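LAE5 (Uncultured bacterium, PDB 5JD3) is an alpha/beta hydrolase of the GDSL-like lipase/acylhydrolase family that probably acts as an esterase, cleaving carboxylic ester bonds. Local coordinates at residues 130-144 and 176-189. Sequence-based numbering, arbitrary orientation.
Sequences VCPEEYEKTLDELVA and YGDLMRRVAERHGC
Tyr-176 and Tyr-135 meet near the start of the contact, and Tyr-176 can be followed outward. Its CB lies 4.1 Å from CE2 of Tyr-135; CD2 then stands over one face of that ring, 3.4 Å from Tyr-135 CG, and CE2 reaches Tyr-135 CB and CG. With the planes at 57°, the pair is oblique. On the other side of the ring, CE1 touches CG of Pro-132. At the tip, OH donates to Val-130 O at 2.5 Å, in the carbonyl plane, and also has a hydrogen bond with Gln-119. A first torsion placing CG anti to the carbonyl carbon sends the ring across to the N-terminal end of helix 132-144. Tyr-135 OH is itself hydrogen-bonded to Ile-111 O. An alanine in place of Tyr-135 would probably take away the ring face on which Tyr-176 CD2 rests, open a gap beside it, and leave Ile-111 O without its hydroxyl partner.

The helices run in the same general direction, their axes coming within 9.8 Å and crossing at -30°, as neighbours covering one face of a parallel sheet flanked by helices, as in GDSL-family (SGNH) hydrolases; Val-143 and Met-180 also touch strand 152-156. Between them, Leu-139 CD2 packs on Met-180 CG, and Val-183 CG1 lies 3.8 Å from Asp-140 CA. Toward the more exposed margin, His-187 NE2 donates to Asp-140 OD1 (2.8 Å, N-H...O angle 155°), in the imidazole plane but from above the carboxylate. Arg-186 NH2 adds a weak bond to that oxygen and a salt bridge to Glu-136 OE2 (3.5 Å), linking both acids. Arg-182 turns a guanidinium face to Glu-136 OE2, so that long pairing is purely electrostatic.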
# COMPACT_ATOMS: atom_id res chain seq x y z
N VAL A 130 -3.91 14.35 10.03
CA VAL A 130 -4.05 14.66 8.62
C VAL A 130 -5.52 14.63 8.22
O VAL A 130 -6.11 13.57 8.05
CB VAL A 130 -3.26 13.67 7.74
CG1 VAL A 130 -3.43 14.02 6.26
CG2 VAL A 130 -1.79 13.67 8.12
N CYS A 131 -6.11 15.82 8.09
CA CYS A 131 -7.52 15.96 7.74
C CYS A 131 -7.81 15.39 6.35
O CYS A 131 -6.91 15.29 5.52
CB CYS A 131 -7.93 17.43 7.81
SG CYS A 131 -7.80 18.16 9.46
N PRO A 132 -9.08 15.01 6.09
CA PRO A 132 -9.48 14.48 4.78
C PRO A 132 -9.08 15.39 3.62
O PRO A 132 -8.71 14.89 2.56
CB PRO A 132 -11.01 14.41 4.90
CG PRO A 132 -11.26 14.19 6.34
CD PRO A 132 -10.19 14.96 7.07
N GLU A 133 -9.14 16.70 3.83
CA GLU A 133 -8.79 17.66 2.80
C GLU A 133 -7.30 17.60 2.45
O GLU A 133 -6.94 17.57 1.28
CB GLU A 133 -9.17 19.08 3.24
CG GLU A 133 -8.74 20.17 2.27
CD GLU A 133 -9.27 21.53 2.66
OE1 GLU A 133 -10.31 21.59 3.36
OE2 GLU A 133 -8.66 22.54 2.26
N GLU A 134 -6.45 17.59 3.47
CA GLU A 134 -5.01 17.51 3.26
C GLU A 134 -4.63 16.18 2.63
O GLU A 134 -3.77 16.12 1.75
CB GLU A 134 -4.26 17.69 4.58
CG GLU A 134 -2.75 17.57 4.44
CD GLU A 134 -2.02 17.72 5.76
OE1 GLU A 134 -2.69 17.90 6.80
OE2 GLU A 134 -0.77 17.66 5.76
N TYR A 135 -5.28 15.11 3.08
CA TYR A 135 -5.03 13.77 2.56
C TYR A 135 -5.30 13.71 1.06
O TYR A 135 -4.47 13.21 0.29
CB TYR A 135 -5.88 12.74 3.29
CG TYR A 135 -5.68 11.32 2.81
CD1 TYR A 135 -4.61 10.55 3.26
CD2 TYR A 135 -6.58 10.73 1.92
CE1 TYR A 135 -4.43 9.25 2.82
CE2 TYR A 135 -6.40 9.44 1.48
CZ TYR A 135 -5.33 8.70 1.93
OH TYR A 135 -5.15 7.41 1.49
N GLU A 136 -6.45 14.22 0.64
CA GLU A 136 -6.82 14.23 -0.77
C GLU A 136 -5.86 15.08 -1.59
O GLU A 136 -5.31 14.62 -2.58
CB GLU A 136 -8.25 14.74 -0.95
CG GLU A 136 -8.62 14.99 -2.41
CD GLU A 136 -10.06 15.43 -2.58
OE1 GLU A 136 -10.61 16.06 -1.65
OE2 GLU A 136 -10.64 15.16 -3.66
N LYS A 137 -5.68 16.32 -1.16
CA LYS A 137 -4.84 17.29 -1.86
C LYS A 137 -3.42 16.77 -2.06
O LYS A 137 -2.85 16.88 -3.14
CB LYS A 137 -4.81 18.62 -1.11
CG LYS A 137 -4.14 19.75 -1.86
CD LYS A 137 -5.16 20.79 -2.31
CE LYS A 137 -4.48 22.05 -2.83
NZ LYS A 137 -5.47 23.07 -3.27
N THR A 138 -2.85 16.20 -1.00
CA THR A 138 -1.48 15.68 -1.05
C THR A 138 -1.39 14.43 -1.91
O THR A 138 -0.47 14.29 -2.72
CB THR A 138 -0.95 15.37 0.36
OG1 THR A 138 -1.14 16.51 1.21
CG2 THR A 138 0.53 15.02 0.31
N LEU A 139 -2.34 13.51 -1.73
CA LEU A 139 -2.36 12.26 -2.48
C LEU A 139 -2.54 12.52 -3.97
O LEU A 139 -1.87 11.91 -4.81
CB LEU A 139 -3.47 11.35 -1.97
CG LEU A 139 -3.58 9.94 -2.56
CD1 LEU A 139 -2.37 9.11 -2.17
CD2 LEU A 139 -4.87 9.28 -2.10
N ASP A 140 -3.46 13.42 -4.30
CA ASP A 140 -3.72 13.80 -5.68
C ASP A 140 -2.50 14.47 -6.31
O ASP A 140 -2.21 14.27 -7.49
CB ASP A 140 -4.93 14.74 -5.75
CG ASP A 140 -5.15 15.31 -7.14
OD1 ASP A 140 -5.86 14.68 -7.94
OD2 ASP A 140 -4.61 16.41 -7.42
N GLU A 141 -1.80 15.28 -5.55
CA GLU A 141 -0.59 15.95 -6.02
C GLU A 141 0.57 15.01 -6.29
O GLU A 141 1.26 15.15 -7.25
CB GLU A 141 -0.22 17.13 -5.15
CG GLU A 141 1.21 17.65 -5.24
CD GLU A 141 1.64 18.35 -6.56
OE1 GLU A 141 0.80 18.68 -7.44
OE2 GLU A 141 2.85 18.58 -6.74
N LEU A 142 0.76 14.04 -5.41
CA LEU A 142 1.81 13.05 -5.62
C LEU A 142 1.55 12.25 -6.90
O LEU A 142 2.46 12.01 -7.69
CB LEU A 142 1.92 12.10 -4.43
CG LEU A 142 2.38 12.70 -3.10
CD1 LEU A 142 2.41 11.63 -2.02
CD2 LEU A 142 3.75 13.35 -3.26
N VAL A 143 0.29 11.86 -7.08
CA VAL A 143 -0.11 11.10 -8.26
C VAL A 143 0.02 11.94 -9.53
O VAL A 143 0.52 11.45 -10.55
CB VAL A 143 -1.56 10.59 -8.12
CG1 VAL A 143 -2.09 10.12 -9.46
CG2 VAL A 143 -1.63 9.48 -7.08
N ALA A 144 -0.40 13.19 -9.45
CA ALA A 144 -0.35 14.10 -10.60
C ALA A 144 1.07 14.29 -11.11
O ALA A 144 1.29 14.45 -12.32
CB ALA A 144 -0.97 15.44 -10.24
N TYR A 176 -11.36 7.81 3.84
CA TYR A 176 -10.06 8.01 3.20
C TYR A 176 -9.87 7.05 2.02
O TYR A 176 -9.17 7.38 1.06
CB TYR A 176 -8.93 7.84 4.21
CG TYR A 176 -8.76 9.03 5.13
CD1 TYR A 176 -9.77 9.43 5.98
CD2 TYR A 176 -7.57 9.75 5.14
CE1 TYR A 176 -9.62 10.52 6.82
CE2 TYR A 176 -7.40 10.84 5.97
CZ TYR A 176 -8.43 11.22 6.81
OH TYR A 176 -8.26 12.31 7.64
N GLY A 177 -10.49 5.88 2.11
CA GLY A 177 -10.43 4.92 1.02
C GLY A 177 -11.18 5.41 -0.20
O GLY A 177 -10.68 5.32 -1.32
N ASP A 178 -12.37 5.95 0.02
CA ASP A 178 -13.18 6.52 -1.05
C ASP A 178 -12.49 7.70 -1.70
O ASP A 178 -12.63 7.94 -2.90
CB ASP A 178 -14.55 6.96 -0.51
CG ASP A 178 -15.53 5.81 -0.40
OD1 ASP A 178 -15.09 4.64 -0.35
OD2 ASP A 178 -16.75 6.07 -0.36
N LEU A 179 -11.73 8.42 -0.90
CA LEU A 179 -10.97 9.57 -1.33
C LEU A 179 -9.83 9.17 -2.22
O LEU A 179 -9.51 9.82 -3.13
CB LEU A 179 -10.43 10.28 -0.12
CG LEU A 179 -10.74 11.73 0.16
CD1 LEU A 179 -12.10 12.11 -0.36
CD2 LEU A 179 -10.66 11.96 1.66
N MET A 180 -9.24 8.06 -1.92
CA MET A 180 -8.17 7.51 -2.75
C MET A 180 -8.75 6.99 -4.06
O MET A 180 -8.08 6.98 -5.09
CB MET A 180 -7.42 6.40 -2.02
CG MET A 180 -6.19 5.91 -2.76
SD MET A 180 -5.43 4.46 -2.02
CE MET A 180 -3.72 4.99 -1.91
N ARG A 181 -10.01 6.56 -4.01
CA ARG A 181 -10.69 6.05 -5.19
C ARG A 181 -10.92 7.15 -6.23
O ARG A 181 -10.70 6.94 -7.42
CB ARG A 181 -12.04 5.42 -4.82
CG ARG A 181 -11.94 4.04 -4.18
CD ARG A 181 -13.32 3.45 -3.95
NE ARG A 181 -13.30 2.27 -3.09
CZ ARG A 181 -13.28 1.02 -3.53
NH1 ARG A 181 -13.26 0.01 -2.67
NH2 ARG A 181 -13.29 0.77 -4.83
N ARG A 182 -11.36 8.32 -5.77
CA ARG A 182 -11.67 9.41 -6.68
C ARG A 182 -10.39 10.07 -7.21
O ARG A 182 -10.44 10.83 -8.18
CB ARG A 182 -12.56 10.45 -6.00
CG ARG A 182 -11.91 11.19 -4.84
CD ARG A 182 -12.87 12.20 -4.24
NE ARG A 182 -13.27 13.21 -5.22
CZ ARG A 182 -14.20 14.14 -5.00
NH1 ARG A 182 -14.84 14.18 -3.84
NH2 ARG A 182 -14.50 15.02 -5.95
N VAL A 183 -9.26 9.78 -6.57
CA VAL A 183 -7.97 10.24 -7.07
C VAL A 183 -7.48 9.30 -8.17
O VAL A 183 -6.96 9.73 -9.20
CB VAL A 183 -6.92 10.33 -5.95
CG1 VAL A 183 -5.54 10.62 -6.53
CG2 VAL A 183 -7.31 11.41 -4.95
N ALA A 184 -7.67 8.00 -7.94
CA ALA A 184 -7.29 6.98 -8.92
C ALA A 184 -8.09 7.14 -10.21
O ALA A 184 -7.53 7.09 -11.30
CB ALA A 184 -7.49 5.59 -8.34
N GLU A 185 -9.39 7.34 -10.07
CA GLU A 185 -10.28 7.53 -11.21
C GLU A 185 -9.89 8.78 -12.00
O GLU A 185 -9.95 8.81 -13.22
CB GLU A 185 -11.74 7.62 -10.75
CG GLU A 185 -12.78 7.74 -11.86
CD GLU A 185 -12.94 9.16 -12.39
OE1 GLU A 185 -12.64 10.11 -11.64
OE2 GLU A 185 -13.38 9.32 -13.55
N ARG A 186 -9.48 9.82 -11.27
CA ARG A 186 -9.20 11.12 -11.87
C ARG A 186 -7.92 11.10 -12.71
O ARG A 186 -7.79 11.88 -13.65
CB ARG A 186 -9.09 12.18 -10.77
CG ARG A 186 -9.19 13.61 -11.25
CD ARG A 186 -9.76 14.50 -10.16
NE ARG A 186 -9.09 14.28 -8.88
CZ ARG A 186 -9.51 14.77 -7.72
NH1 ARG A 186 -10.61 15.51 -7.67
NH2 ARG A 186 -8.84 14.52 -6.60
N HIS A 187 -7.00 10.22 -12.37
CA HIS A 187 -5.72 10.14 -13.09
C HIS A 187 -5.54 8.80 -13.80
O HIS A 187 -4.47 8.53 -14.35
CB HIS A 187 -4.56 10.39 -12.13
CG HIS A 187 -4.57 11.75 -11.50
ND1 HIS A 187 -4.18 12.88 -12.18
CD2 HIS A 187 -4.92 12.16 -10.26
CE1 HIS A 187 -4.30 13.93 -11.39
NE2 HIS A 187 -4.74 13.52 -10.22
N GLY A 188 -6.57 7.97 -13.78
CA GLY A 188 -6.54 6.70 -14.47
C GLY A 188 -5.64 5.68 -13.79
O GLY A 188 -5.10 4.78 -14.45
N CYS A 189 -5.47 5.82 -12.48
CA CYS A 189 -4.66 4.88 -11.72
C CYS A 189 -5.40 3.58 -11.49
O CYS A 189 -6.63 3.55 -11.46
CB CYS A 189 -4.24 5.49 -10.38
SG CYS A 189 -3.42 7.08 -10.51